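Local coordinates for putative DNA-binding protein (Streptomyces coelicolor, PDB 2EWT), which probably binds DNA through a helix-turn-helix domain as a central regulator of aerial mycelium formation in Streptomyces coelicolor, at residues A[12-15]-A[16-20]. Sequence-based numbering, arbitrary orientation.
Sequences KLRA and IRTQQ
Arg14 and Arg17 cross at a slant on the last turns of helix 3-19, the first helix of this all-helical helix-turn-helix domain. The backbone supplies the regular i to i+4 ladder: the amides of Ile16, Arg17, Thr18 and Gln19 bond in turn to the carbonyls of Lys12, Leu13, Arg14 and Ala15. Thr18 N to Arg14 O, at 3.0 Å, is almost straight (176°). The helix runs to Gln19, and Gln20 is the first residue to leave helical phi/psi.

Thr18 adds a side-chain link to this ladder. With chi1 at 56°, its hydroxyl sits between its own backbone N and carbonyl carbon and turns back along the helix, so that OG1 lies 3.0 Å from Arg14 O and 2.9 Å from Ala15 O.

The two arginines send their CG atoms the same way, anti to the backbone N, and each chain bends at chi3. Arg17 NH2 reaches the Arg14 CG methylene at 3.6 Å, while the guanidinium planes stand 74° apart. Glu44 deals with both charged ends, its carboxylate forming a salt bridge with Arg17 NE and its carbonyl accepting from Arg14 NH1. The pair thereby ties the helix to helix 37-45.

Apolar contacts complete the helix's packing: Leu13 lies on Leu58 and Ile16 on Tyr62, which Arg17 also touches, joining helix 52-62. Apart from these, the Gln19 side chain, extended beyond CG, lies back beside Ala15, bringing NE2 to 3.8 Å from the Ala15 CB methyl.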
loop_
_atom_site.group_PDB
_atom_site.type_symbol
_atom_site.label_atom_id
_atom_site.label_comp_id
_atom_site.label_asym_id
_atom_site.label_seq_id
_atom_site.Cartn_x
_atom_site.Cartn_y
_atom_site.Cartn_z
ATOM N N LYS A 12 2.959 5.615 -11.843
ATOM C CA LYS A 12 1.716 6.293 -11.505
ATOM C C LYS A 12 1.992 7.444 -10.545
ATOM O O LYS A 12 1.338 8.483 -10.614
ATOM C CB LYS A 12 0.702 5.307 -10.910
ATOM C CG LYS A 12 0.172 4.330 -11.952
ATOM C CD LYS A 12 -1.174 3.738 -11.572
ATOM C CE LYS A 12 -1.746 2.943 -12.740
ATOM N NZ LYS A 12 -3.039 2.275 -12.415
ATOM N N LEU A 13 2.963 7.266 -9.655
ATOM C CA LEU A 13 3.323 8.331 -8.723
ATOM C C LEU A 13 3.860 9.516 -9.525
ATOM O O LEU A 13 3.554 10.674 -9.227
ATOM C CB LEU A 13 4.393 7.844 -7.737
ATOM C CG LEU A 13 3.868 7.115 -6.493
ATOM C CD1 LEU A 13 5.013 6.426 -5.763
ATOM C CD2 LEU A 13 3.180 8.114 -5.581
ATOM N N ARG A 14 4.663 9.222 -10.545
ATOM C CA ARG A 14 5.229 10.272 -11.389
ATOM C C ARG A 14 4.130 10.954 -12.207
ATOM O O ARG A 14 4.093 12.180 -12.317
ATOM C CB ARG A 14 6.301 9.694 -12.329
ATOM C CG ARG A 14 6.953 10.751 -13.224
ATOM C CD ARG A 14 7.879 10.165 -14.288
ATOM N NE ARG A 14 9.155 9.679 -13.760
ATOM C CZ ARG A 14 9.367 8.449 -13.302
ATOM N NH1 ARG A 14 8.385 7.557 -13.297
ATOM N NH2 ARG A 14 10.573 8.105 -12.860
ATOM N N ALA A 15 3.229 10.158 -12.774
ATOM C CA ALA A 15 2.139 10.702 -13.576
ATOM C C ALA A 15 1.274 11.658 -12.761
ATOM O O ALA A 15 1.019 12.782 -13.182
ATOM C CB ALA A 15 1.285 9.567 -14.140
ATOM N N ILE A 16 0.829 11.218 -11.587
ATOM C CA ILE A 16 -0.008 12.059 -10.737
ATOM C C ILE A 16 0.701 13.355 -10.336
ATOM O O ILE A 16 0.085 14.421 -10.312
ATOM C CB ILE A 16 -0.471 11.286 -9.476
ATOM C CG1 ILE A 16 -1.676 10.409 -9.825
ATOM C CG2 ILE A 16 -0.843 12.252 -8.361
ATOM C CD1 ILE A 16 -1.422 9.409 -10.936
ATOM N N ARG A 17 1.990 13.264 -10.024
ATOM C CA ARG A 17 2.758 14.449 -9.648
ATOM C C ARG A 17 2.785 15.463 -10.786
ATOM O O ARG A 17 2.407 16.619 -10.606
ATOM C CB ARG A 17 4.199 14.076 -9.298
ATOM C CG ARG A 17 5.119 15.284 -9.174
ATOM C CD ARG A 17 6.510 14.893 -8.705
ATOM N NE ARG A 17 7.241 14.062 -9.663
ATOM C CZ ARG A 17 7.733 14.492 -10.822
ATOM N NH1 ARG A 17 7.575 15.758 -11.198
ATOM N NH2 ARG A 17 8.419 13.659 -11.595
ATOM N N THR A 18 3.245 15.018 -11.952
ATOM C CA THR A 18 3.343 15.879 -13.126
ATOM C C THR A 18 1.980 16.394 -13.569
ATOM O O THR A 18 1.852 17.542 -13.997
ATOM C CB THR A 18 4.006 15.137 -14.306
ATOM O OG1 THR A 18 3.273 13.938 -14.593
ATOM C CG2 THR A 18 5.450 14.779 -13.968
ATOM N N GLN A 19 0.963 15.546 -13.456
ATOM C CA GLN A 19 -0.391 15.920 -13.853
ATOM C C GLN A 19 -0.901 17.182 -13.176
ATOM O O GLN A 19 -1.678 17.935 -13.766
ATOM C CB GLN A 19 -1.360 14.769 -13.581
ATOM C CG GLN A 19 -1.439 13.764 -14.710
ATOM C CD GLN A 19 -2.370 12.614 -14.397
ATOM O OE1 GLN A 19 -3.438 12.806 -13.814
ATOM N NE2 GLN A 19 -1.977 11.411 -14.794
ATOM N N GLN A 20 -0.480 17.417 -11.939
ATOM C CA GLN A 20 -0.918 18.612 -11.238
ATOM C C GLN A 20 0.134 19.715 -11.277
ATOM O O GLN A 20 0.153 20.606 -10.428
ATOM C CB GLN A 20 -1.301 18.279 -9.798
ATOM C CG GLN A 20 -0.193 17.713 -8.947
ATOM C CD GLN A 20 -0.727 17.141 -7.654
ATOM O OE1 GLN A 20 -1.389 16.102 -7.650
ATOM N NE2 GLN A 20 -0.459 17.823 -6.550
#